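Local coordinates for protein alkane monooxygenase (Geobacillus thermodenitrificans, PDB 3B9O) that belongs to the luciferase-like monooxygenase family, folds as a TIM barrel and carries a bound flavin mononucleotide, at residues Thr253-Phe256 and Phe257-Ile261; Lys301-Leu305 and Glu306-Ala310; Glu362-Tyr365 and Leu366-Ala370; Glu409-Tyr412 and Arg413-Leu416. One frame throughout, in Å; residues are numbered along the deposited sequence.

All four interactions are local, each made within a helix or at its start, and they follow one another along the chain in numerical order. Interactions 1 and 3 are neighbours, with centres about 13 Å apart: helix 251-265 and helix 356-370 lie against the outside of the parallel barrel sheet and touch where Leu-254 and Lys-255 meet Glu-369 and Ala-370. Interaction 2, at the junction of helices 289-302 and 305-316, has its centre about 30 Å from the centres of both. Interaction 4 opens the late helix 412-417, its centre about 39 Å from that of interaction 2, across the chain's centre. Thus 1 and 3 lie on barrel helices, 4 against strand starts and 2 more peripherally.

Interaction 1 (Thr253-Phe256 and Phe257-Ile261); sequences TLKF and FVDDI
The ring of Phe-257 is the hub of this turn of helix, touched by Thr-253 one turn back and by Phe-256 next to it. Its CB lies 3.8 Å from Thr-253 O, which accepts the hydrogen bond from Phe-257 N. From CB the side chain leaves with CG anti to the carbonyl carbon (chi1 -70°), which turns the ring back along the helix and lays it beside Thr-253, both side chains pointing the same way. CD1 and CE1 therefore run past the threonine methyl, Thr-253 CG2 being 3.4 Å from Phe-257 CE1. Across the ring, CD2 and CE2 face Phe-256, whose CD2 stands 3.6 Å above the plane of the Phe-257 ring, toward its rim; the tip, CZ, is 4.1 Å from Phe-256 CD2. With planes at 83° the pair is T-shaped, the edge of Phe-256 presented to the face of Phe-257. The helix, 251-265, is the crossover of a beta-alpha-beta unit between strands 243-246 and 276-285, and Leu-254, Val-258 and Ile-261 are aliphatic because they pack on those strands. On a more exposed flank Lys-255 suits its place: a long chain, bent near its end, brings NZ to 3.0 Å from Asp-259 OD2, a salt bridge one turn apart that uses the syn lone pair. Asp-260 instead turns its carboxylate to Arg-234 and Arg-264, while its CB stays 3.2 Å from Phe-256 O.

Interaction 2 (Lys301-Leu305 and Glu306-Ala310); sequences KYWSL and EGHLA
Trp-303 and His-308 lay their rings nearly flat on each other, the planes 22° apart and the centroid of the indole's six-membered ring 3.9 Å from that of the imidazole. This is an offset stack: His-308 NE2 sits over one face of the indole, with Trp-303 CE2 its nearest atom at 3.0 Å, a tight approach, while Trp-303 NE1 lies toward the rim of the imidazole face. The two side chains themselves cross at about a right angle, so flat rings meet although their stems come from different directions. Trp-303 reaches this place with CG anti to its backbone N (chi1 -166°); His-308 swings CG beside its own backbone N (chi1 -61°), which points the imidazole back past the start of its helix. Broad, flat groups suit a buried site where their polar atoms can still be served at the edges: Trp-303 NE1 donates to Met-341 O, and His-308 ND1 has a weak bond with Lys-347. Ser-304, the N-cap, turns its OG to Glu-76. In the first turn of the helix Leu-309 N donates to Leu-305 O at 2.8 Å. Leu-305, His-308 and Leu-309 pack against helix 334-341, with Met-341 touching all three, whereas Glu-306 and Ala-310 meet Thr-72 of helix 71-75, so one flank of the start of helix 305-316 packs on helix 334-341 and another on helix 71-75.

Interaction 3 (Glu362-Tyr365 and Leu366-Ala370); sequences EMQY and LVEEA
One face of the Tyr-365 ring carries the CG methylene of Glu-369, which stands 3.8 Å from the ring centroid and 15° off the ring normal, a CH-pi contact made one helical turn along. Glu-369 suits the place because its aliphatic stem can lie on the ring; the chain then bends at chi2 (-62°), leaving the carboxylate plane 29° from the ring plane. The second pair of flat groups is Gln-364 with Glu-368, side chains lying alongside each other and pointing the same way. Gln-364 NE2 donates to Glu-368 OE2 at 3.1 Å in an almost straight bond that stays within the amide plane but meets the carboxylate from above its own plane. The pair suits its place because an amide N-H is a good donor to a carboxylate oxygen and the two extended chains, one turn apart, are of matching length. On the inner side, Met-363, Leu-366 and Val-367 are apolar because they rest on Phe-375 of strand 374-378, while Glu-362 reaches Ser-352. With one polar i to i+4 pair and a CH-pi contact on the outer side and hydrophobic residues on the other, this is the two-sided pattern of an amphipathic helix packed on the barrel sheet.

Interaction 4 (Glu409-Tyr412 and Arg413-Leu416); sequences EGTY and REKL
Glu-409 and Gly-410 approach the helix start beside the side chains of Glu-414 and Lys-415. The carbonyl of Glu-409 lies near Glu-414 CB. At Gly-410 the lack of a side chain matters twice: its backbone angles suit glycine, and its CA passes 3.5 Å from Glu-414 OE1, where a CB would clash. The Gly-410 carbonyl O accepts from Lys-415 NZ at 2.8 Å; the lysine, bent at its last torsion, also bonds Glu-408 O. Thr-411 is the N-cap. Its hydroxyl sits between the backbone N and the carbonyl carbon (chi1 60°), and from there OG1 accepts from Glu-414 N at 3.3 Å and donates to Glu-414 OE1 at 2.8 Å. The same carboxylate oxygen receives Thr-411 N at 2.9 Å, so this is a capping box, closed in both directions, with OE1 gripped by two donors; the hydroxyl meets the anti lone pair of OE1, away from OE2. A threonine and a glutamate three residues on suit it, one short enough to cap and one long enough to reach back. Tyr-412, the first helical residue, carries its ring, CG anti to the backbone N, toward strands 223-227 and 6-12, and Leu-416 CD1 lies over one face, 3.9 Å from the centroid, a CH-pi contact; the phenol OH bonds Tyr-225. The guanidinium of Arg-413 binds Glu-242. Glu-414 OE2 is taken by Gly-420 N, so both carboxylate oxygens have donors and the group lies at the helix N-terminus, which would probably favour the charged form.

Interaction 1 (Thr253-Phe256 and Phe257-Ile261)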
loop_
_atom_site.group_PDB
_atom_site.type_symbol
_atom_site.label_atom_id
_atom_site.label_comp_id
_atom_site.label_asym_id
_atom_site.label_seq_id
_atom_site.Cartn_x
_atom_site.Cartn_y
_atom_site.Cartn_z
ATOM N N THR A 253 3.426 9.749 -17.903
ATOM C CA THR A 253 2.432 8.743 -17.461
ATOM C C THR A 253 1.879 9.111 -16.095
ATOM O O THR A 253 0.658 9.212 -15.902
ATOM C CB THR A 253 3.040 7.306 -17.401
ATOM O OG1 THR A 253 3.436 6.910 -18.709
ATOM C CG2 THR A 253 2.013 6.278 -16.911
ATOM N N LEU A 254 2.787 9.327 -15.159
ATOM C CA LEU A 254 2.412 9.698 -13.790
ATOM C C LEU A 254 1.637 11.004 -13.731
ATOM O O LEU A 254 0.643 11.105 -12.987
ATOM C CB LEU A 254 3.644 9.693 -12.880
ATOM C CG LEU A 254 4.232 8.299 -12.554
ATOM C CD1 LEU A 254 5.619 8.451 -11.876
ATOM C CD2 LEU A 254 3.262 7.488 -11.675
ATOM N N LYS A 255 2.036 11.989 -14.543
ATOM C CA LYS A 255 1.355 13.283 -14.541
ATOM C C LYS A 255 -0.079 13.174 -15.035
ATOM O O LYS A 255 -0.998 13.803 -14.475
ATOM C CB LYS A 255 2.115 14.289 -15.385
ATOM C CG LYS A 255 1.553 15.695 -15.311
ATOM C CD LYS A 255 2.537 16.670 -15.964
ATOM C CE LYS A 255 1.801 17.820 -16.561
ATOM N NZ LYS A 255 0.688 18.273 -15.661
ATOM N N PHE A 256 -0.256 12.344 -16.064
ATOM C CA PHE A 256 -1.556 12.057 -16.634
ATOM C C PHE A 256 -2.476 11.481 -15.570
ATOM O O PHE A 256 -3.647 11.884 -15.464
ATOM C CB PHE A 256 -1.481 11.088 -17.830
ATOM C CG PHE A 256 -2.856 10.652 -18.332
ATOM C CD1 PHE A 256 -3.570 11.461 -19.240
ATOM C CD2 PHE A 256 -3.458 9.487 -17.849
ATOM C CE1 PHE A 256 -4.856 11.095 -19.690
ATOM C CE2 PHE A 256 -4.735 9.111 -18.283
ATOM C CZ PHE A 256 -5.436 9.927 -19.207
ATOM N N PHE A 257 -1.959 10.518 -14.813
ATOM C CA PHE A 257 -2.790 9.838 -13.819
ATOM C C PHE A 257 -3.092 10.720 -12.614
ATOM O O PHE A 257 -4.207 10.698 -12.106
ATOM C CB PHE A 257 -2.207 8.457 -13.447
ATOM C CG PHE A 257 -2.319 7.451 -14.568
ATOM C CD1 PHE A 257 -1.186 6.905 -15.156
ATOM C CD2 PHE A 257 -3.576 7.102 -15.072
ATOM C CE1 PHE A 257 -1.296 6.001 -16.208
ATOM C CE2 PHE A 257 -3.695 6.198 -16.118
ATOM C CZ PHE A 257 -2.552 5.647 -16.683
ATOM N N VAL A 258 -2.102 11.520 -12.199
ATOM C CA VAL A 258 -2.255 12.467 -11.090
ATOM C C VAL A 258 -3.395 13.424 -11.477
ATOM O O VAL A 258 -4.352 13.613 -10.725
ATOM C CB VAL A 258 -0.927 13.253 -10.822
ATOM C CG1 VAL A 258 -1.152 14.473 -9.936
ATOM C CG2 VAL A 258 0.127 12.343 -10.169
ATOM N N ASP A 259 -3.288 13.970 -12.688
ATOM C CA ASP A 259 -4.247 14.977 -13.191
ATOM C C ASP A 259 -5.641 14.347 -13.357
ATOM O O ASP A 259 -6.647 14.952 -12.984
ATOM C CB ASP A 259 -3.733 15.574 -14.526
ATOM C CG ASP A 259 -2.573 16.562 -14.331
ATOM O OD1 ASP A 259 -2.263 16.924 -13.189
ATOM O OD2 ASP A 259 -1.961 16.996 -15.317
ATOM N N ASP A 260 -5.673 13.089 -13.812
ATOM C CA ASP A 260 -6.929 12.361 -14.055
ATOM C C ASP A 260 -7.716 12.159 -12.765
ATOM O O ASP A 260 -8.915 12.480 -12.675
ATOM C CB ASP A 260 -6.636 11.017 -14.697
ATOM C CG ASP A 260 -7.893 10.288 -15.124
ATOM O OD1 ASP A 260 -8.079 9.158 -14.659
ATOM O OD2 ASP A 260 -8.681 10.861 -15.918
ATOM N N ILE A 261 -7.024 11.672 -11.747
ATOM C CA ILE A 261 -7.648 11.489 -10.443
ATOM C C ILE A 261 -8.081 12.781 -9.810
ATOM O O ILE A 261 -9.178 12.845 -9.251
ATOM C CB ILE A 261 -6.768 10.658 -9.468
ATOM C CG1 ILE A 261 -6.737 9.223 -9.929
ATOM C CG2 ILE A 261 -7.340 10.651 -8.052
ATOM C CD1 ILE A 261 -5.545 8.517 -9.374
#

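Interaction 2 (Lys301-Leu305 and Glu306-Ala310)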
loop_
_atom_site.group_PDB
_atom_site.type_symbol
_atom_site.label_atom_id
_atom_site.label_comp_id
_atom_site.label_asym_id
_atom_site.label_seq_id
_atom_site.Cartn_x
_atom_site.Cartn_y
_atom_site.Cartn_z
ATOM N N LYS A 301 21.878 -11.039 -12.355
ATOM C CA LYS A 301 22.229 -12.480 -12.325
ATOM C C LYS A 301 21.139 -13.372 -11.679
ATOM O O LYS A 301 20.871 -14.495 -12.136
ATOM C CB LYS A 301 23.565 -12.635 -11.587
ATOM C CG LYS A 301 23.954 -14.040 -11.182
ATOM C CD LYS A 301 25.251 -14.039 -10.345
ATOM C CE LYS A 301 25.631 -15.450 -9.870
ATOM N NZ LYS A 301 27.032 -15.436 -9.305
ATOM N N TYR A 302 20.498 -12.856 -10.626
ATOM C CA TYR A 302 19.440 -13.577 -9.876
ATOM C C TYR A 302 18.006 -13.346 -10.338
ATOM O O TYR A 302 17.107 -14.027 -9.851
ATOM C CB TYR A 302 19.527 -13.251 -8.368
ATOM C CG TYR A 302 20.809 -13.725 -7.764
ATOM C CD1 TYR A 302 21.916 -12.886 -7.703
ATOM C CD2 TYR A 302 20.943 -15.038 -7.293
ATOM C CE1 TYR A 302 23.116 -13.325 -7.164
ATOM C CE2 TYR A 302 22.171 -15.501 -6.769
ATOM C CZ TYR A 302 23.228 -14.632 -6.696
ATOM O OH TYR A 302 24.416 -15.033 -6.159
ATOM N N TRP A 303 17.788 -12.416 -11.279
ATOM C CA TRP A 303 16.438 -12.088 -11.755
ATOM C C TRP A 303 15.878 -13.302 -12.454
ATOM O O TRP A 303 16.502 -13.801 -13.408
ATOM C CB TRP A 303 16.503 -10.929 -12.732
ATOM C CG TRP A 303 15.209 -10.213 -13.090
ATOM C CD1 TRP A 303 14.504 -10.305 -14.276
ATOM C CD2 TRP A 303 14.541 -9.218 -12.305
ATOM N NE1 TRP A 303 13.423 -9.459 -14.244
ATOM C CE2 TRP A 303 13.430 -8.770 -13.055
ATOM C CE3 TRP A 303 14.758 -8.679 -11.024
ATOM C CZ2 TRP A 303 12.547 -7.792 -12.571
ATOM C CZ3 TRP A 303 13.873 -7.705 -10.541
ATOM C CH2 TRP A 303 12.786 -7.274 -11.319
ATOM N N SER A 304 14.732 -13.790 -11.959
ATOM C CA SER A 304 14.151 -15.029 -12.462
ATOM C C SER A 304 12.997 -14.743 -13.386
ATOM O O SER A 304 11.903 -14.407 -12.944
ATOM C CB SER A 304 13.668 -15.951 -11.341
ATOM O OG SER A 304 13.139 -17.148 -11.907
ATOM N N LEU A 305 13.247 -14.903 -14.682
ATOM C CA LEU A 305 12.210 -14.717 -15.695
ATOM C C LEU A 305 10.937 -15.517 -15.385
ATOM O O LEU A 305 9.831 -15.013 -15.543
ATOM C CB LEU A 305 12.759 -15.070 -17.087
ATOM C CG LEU A 305 11.991 -14.581 -18.323
ATOM C CD1 LEU A 305 11.185 -15.675 -18.947
ATOM C CD2 LEU A 305 11.118 -13.329 -18.059
ATOM N N GLU A 306 11.102 -16.768 -14.956
ATOM C CA GLU A 306 9.968 -17.642 -14.702
ATOM C C GLU A 306 9.077 -17.155 -13.531
ATOM O O GLU A 306 7.844 -17.186 -13.608
ATOM C CB GLU A 306 10.489 -19.067 -14.479
ATOM C CG GLU A 306 9.537 -20.153 -14.940
ATOM C CD GLU A 306 9.423 -20.328 -16.474
ATOM O OE1 GLU A 306 8.493 -21.022 -16.907
ATOM O OE2 GLU A 306 10.218 -19.785 -17.246
ATOM N N GLY A 307 9.716 -16.678 -12.467
ATOM C CA GLY A 307 8.997 -16.047 -11.368
ATOM C C GLY A 307 8.233 -14.820 -11.820
ATOM O O GLY A 307 7.045 -14.674 -11.521
ATOM N N HIS A 308 8.895 -13.964 -12.605
ATOM C CA HIS A 308 8.167 -12.829 -13.202
ATOM C C HIS A 308 7.026 -13.199 -14.115
ATOM O O HIS A 308 5.996 -12.563 -14.072
ATOM C CB HIS A 308 9.115 -11.859 -13.877
ATOM C CG HIS A 308 10.087 -11.269 -12.915
ATOM N ND1 HIS A 308 9.761 -10.217 -12.097
ATOM C CD2 HIS A 308 11.343 -11.637 -12.577
ATOM C CE1 HIS A 308 10.791 -9.923 -11.331
ATOM N NE2 HIS A 308 11.765 -10.773 -11.601
ATOM N N LEU A 309 7.185 -14.248 -14.920
ATOM C CA LEU A 309 6.046 -14.709 -15.728
ATOM C C LEU A 309 4.853 -15.106 -14.867
ATOM O O LEU A 309 3.697 -14.808 -15.209
ATOM C CB LEU A 309 6.463 -15.864 -16.653
ATOM C CG LEU A 309 6.929 -15.740 -18.111
ATOM C CD1 LEU A 309 6.955 -14.364 -18.714
ATOM C CD2 LEU A 309 8.239 -16.492 -18.299
ATOM N N ALA A 310 5.116 -15.792 -13.758
ATOM C CA ALA A 310 4.050 -16.194 -12.833
ATOM C C ALA A 310 3.330 -14.963 -12.272
ATOM O O ALA A 310 2.088 -14.923 -12.236
ATOM C CB ALA A 310 4.609 -17.092 -11.685
#

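Interaction 3 (Glu362-Tyr365 and Leu366-Ala370)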
loop_
_atom_site.group_PDB
_atom_site.type_symbol
_atom_site.label_atom_id
_atom_site.label_comp_id
_atom_site.label_asym_id
_atom_site.label_seq_id
_atom_site.Cartn_x
_atom_site.Cartn_y
_atom_site.Cartn_z
ATOM N N GLU A 362 16.546 12.505 -9.723
ATOM C CA GLU A 362 15.464 11.797 -10.433
ATOM C C GLU A 362 14.197 11.741 -9.615
ATOM O O GLU A 362 13.109 11.930 -10.151
ATOM C CB GLU A 362 15.926 10.408 -10.894
ATOM C CG GLU A 362 17.072 10.562 -11.886
ATOM C CD GLU A 362 17.518 9.262 -12.510
ATOM O OE1 GLU A 362 17.971 9.321 -13.681
ATOM O OE2 GLU A 362 17.431 8.193 -11.861
ATOM N N MET A 363 14.338 11.539 -8.305
ATOM C CA MET A 363 13.186 11.633 -7.403
ATOM C C MET A 363 12.565 13.001 -7.433
ATOM O O MET A 363 11.347 13.149 -7.563
ATOM C CB MET A 363 13.592 11.246 -5.997
ATOM C CG MET A 363 14.020 9.736 -5.891
ATOM S SD MET A 363 14.523 9.344 -4.183
ATOM C CE MET A 363 12.999 9.555 -3.291
ATOM N N GLN A 364 13.415 14.008 -7.315
ATOM C CA GLN A 364 12.987 15.393 -7.323
ATOM C C GLN A 364 12.286 15.751 -8.656
ATOM O O GLN A 364 11.281 16.465 -8.655
ATOM C CB GLN A 364 14.178 16.309 -6.985
ATOM C CG GLN A 364 13.878 17.824 -7.105
ATOM C CD GLN A 364 15.071 18.675 -6.755
ATOM O OE1 GLN A 364 16.210 18.185 -6.634
ATOM N NE2 GLN A 364 14.833 19.970 -6.612
ATOM N N TYR A 365 12.777 15.195 -9.778
ATOM C CA TYR A 365 12.202 15.491 -11.101
ATOM C C TYR A 365 10.743 15.034 -11.178
ATOM O O TYR A 365 9.865 15.763 -11.621
ATOM C CB TYR A 365 13.023 14.799 -12.192
ATOM C CG TYR A 365 12.796 15.422 -13.557
ATOM C CD1 TYR A 365 12.132 14.712 -14.563
ATOM C CD2 TYR A 365 13.191 16.749 -13.819
ATOM C CE1 TYR A 365 11.942 15.301 -15.831
ATOM C CE2 TYR A 365 12.999 17.337 -15.115
ATOM C CZ TYR A 365 12.377 16.580 -16.087
ATOM O OH TYR A 365 12.140 17.090 -17.328
ATOM N N LEU A 366 10.493 13.811 -10.734
ATOM C CA LEU A 366 9.135 13.251 -10.703
ATOM C C LEU A 366 8.216 14.066 -9.809
ATOM O O LEU A 366 7.095 14.442 -10.201
ATOM C CB LEU A 366 9.223 11.778 -10.271
ATOM C CG LEU A 366 9.148 10.538 -11.173
ATOM C CD1 LEU A 366 9.170 10.745 -12.677
ATOM C CD2 LEU A 366 10.166 9.435 -10.691
ATOM N N VAL A 367 8.698 14.390 -8.612
ATOM C CA VAL A 367 7.932 15.245 -7.701
ATOM C C VAL A 367 7.546 16.571 -8.350
ATOM O O VAL A 367 6.346 16.928 -8.378
ATOM C CB VAL A 367 8.683 15.485 -6.370
ATOM C CG1 VAL A 367 7.953 16.578 -5.514
ATOM C CG2 VAL A 367 8.763 14.169 -5.619
ATOM N N GLU A 368 8.543 17.284 -8.874
ATOM C CA GLU A 368 8.339 18.640 -9.398
ATOM C C GLU A 368 7.625 18.675 -10.753
ATOM O O GLU A 368 6.829 19.579 -11.016
ATOM C CB GLU A 368 9.676 19.374 -9.471
ATOM C CG GLU A 368 10.130 19.787 -8.077
ATOM C CD GLU A 368 11.475 20.492 -8.034
ATOM O OE1 GLU A 368 12.138 20.636 -9.085
ATOM O OE2 GLU A 368 11.865 20.878 -6.910
ATOM N N GLU A 369 7.876 17.683 -11.598
ATOM C CA GLU A 369 7.309 17.725 -12.925
ATOM C C GLU A 369 6.044 16.896 -13.070
ATOM O O GLU A 369 5.227 17.218 -13.937
ATOM C CB GLU A 369 8.345 17.324 -13.984
ATOM C CG GLU A 369 9.551 18.227 -14.049
ATOM C CD GLU A 369 9.217 19.678 -14.429
ATOM O OE1 GLU A 369 9.748 20.582 -13.769
ATOM O OE2 GLU A 369 8.426 19.904 -15.379
ATOM N N ALA A 370 5.883 15.820 -12.293
ATOM C CA ALA A 370 4.646 14.994 -12.402
ATOM C C ALA A 370 3.579 15.298 -11.326
ATOM O O ALA A 370 2.424 14.800 -11.389
ATOM C CB ALA A 370 4.969 13.523 -12.420
#

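Interaction 4 (Glu409-Tyr412 and Arg413-Leu416)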
loop_
_atom_site.group_PDB
_atom_site.type_symbol
_atom_site.label_atom_id
_atom_site.label_comp_id
_atom_site.label_asym_id
_atom_site.label_seq_id
_atom_site.Cartn_x
_atom_site.Cartn_y
_atom_site.Cartn_z
ATOM N N GLU A 409 5.103 15.755 15.085
ATOM C CA GLU A 409 4.326 14.972 16.030
ATOM C C GLU A 409 2.880 14.828 15.605
ATOM O O GLU A 409 2.322 15.663 14.854
ATOM C CB GLU A 409 4.436 15.429 17.494
ATOM C CG GLU A 409 4.255 14.225 18.487
ATOM C CD GLU A 409 5.593 13.552 18.918
ATOM O OE1 GLU A 409 6.682 13.960 18.433
ATOM O OE2 GLU A 409 5.539 12.606 19.745
ATOM N N GLY A 410 2.309 13.711 16.022
ATOM C CA GLY A 410 0.910 13.478 15.797
ATOM C C GLY A 410 0.634 12.137 15.136
ATOM O O GLY A 410 1.515 11.288 14.946
ATOM N N THR A 411 -0.626 11.967 14.801
ATOM C CA THR A 411 -1.075 10.804 14.042
ATOM C C THR A 411 -0.450 10.769 12.626
ATOM O O THR A 411 0.133 11.761 12.130
ATOM C CB THR A 411 -2.617 10.853 13.900
ATOM O OG1 THR A 411 -2.965 12.059 13.225
ATOM C CG2 THR A 411 -3.312 10.834 15.256
ATOM N N TYR A 412 -0.568 9.627 11.963
ATOM C CA TYR A 412 -0.109 9.534 10.572
ATOM C C TYR A 412 -0.870 10.539 9.681
ATOM O O TYR A 412 -0.261 11.196 8.814
ATOM C CB TYR A 412 -0.274 8.080 10.072
ATOM C CG TYR A 412 0.225 7.827 8.664
ATOM C CD1 TYR A 412 1.372 8.472 8.166
ATOM C CD2 TYR A 412 -0.425 6.904 7.835
ATOM C CE1 TYR A 412 1.821 8.247 6.842
ATOM C CE2 TYR A 412 0.047 6.634 6.512
ATOM C CZ TYR A 412 1.167 7.305 6.041
ATOM O OH TYR A 412 1.619 7.067 4.759
ATOM N N ARG A 413 -2.178 10.688 9.874
ATOM C CA ARG A 413 -2.897 11.675 9.041
ATOM C C ARG A 413 -2.305 13.094 9.204
ATOM O O ARG A 413 -2.202 13.869 8.234
ATOM C CB ARG A 413 -4.423 11.660 9.270
ATOM C CG ARG A 413 -5.194 12.700 8.377
ATOM C CD ARG A 413 -6.454 12.139 7.720
ATOM N NE ARG A 413 -7.161 11.495 8.738
ATOM C CZ ARG A 413 -7.698 10.273 8.843
ATOM N NH1 ARG A 413 -7.905 9.345 7.903
ATOM N NH2 ARG A 413 -8.141 10.060 10.043
ATOM N N GLU A 414 -1.892 13.420 10.418
ATOM C CA GLU A 414 -1.246 14.730 10.661
ATOM C C GLU A 414 0.143 14.854 10.014
ATOM O O GLU A 414 0.488 15.926 9.498
ATOM C CB GLU A 414 -1.189 15.003 12.147
ATOM C CG GLU A 414 -2.552 15.325 12.751
ATOM C CD GLU A 414 -2.500 15.308 14.262
ATOM O OE1 GLU A 414 -2.393 14.221 14.857
ATOM O OE2 GLU A 414 -2.548 16.407 14.850
ATOM N N LYS A 415 0.907 13.759 9.998
ATOM C CA LYS A 415 2.200 13.698 9.300
ATOM C C LYS A 415 2.014 13.937 7.801
ATOM O O LYS A 415 2.907 14.497 7.124
ATOM C CB LYS A 415 2.922 12.366 9.582
ATOM C CG LYS A 415 3.423 12.317 11.017
ATOM C CD LYS A 415 3.480 10.886 11.570
ATOM C CE LYS A 415 4.551 10.769 12.711
ATOM N NZ LYS A 415 4.090 11.435 13.923
ATOM N N LEU A 416 0.838 13.573 7.299
ATOM C CA LEU A 416 0.534 13.726 5.874
ATOM C C LEU A 416 -0.101 15.098 5.547
ATOM O O LEU A 416 0.264 15.718 4.559
ATOM C CB LEU A 416 -0.404 12.603 5.372
ATOM C CG LEU A 416 0.139 11.177 5.182
ATOM C CD1 LEU A 416 -1.003 10.176 5.026
ATOM C CD2 LEU A 416 1.065 11.156 3.947
#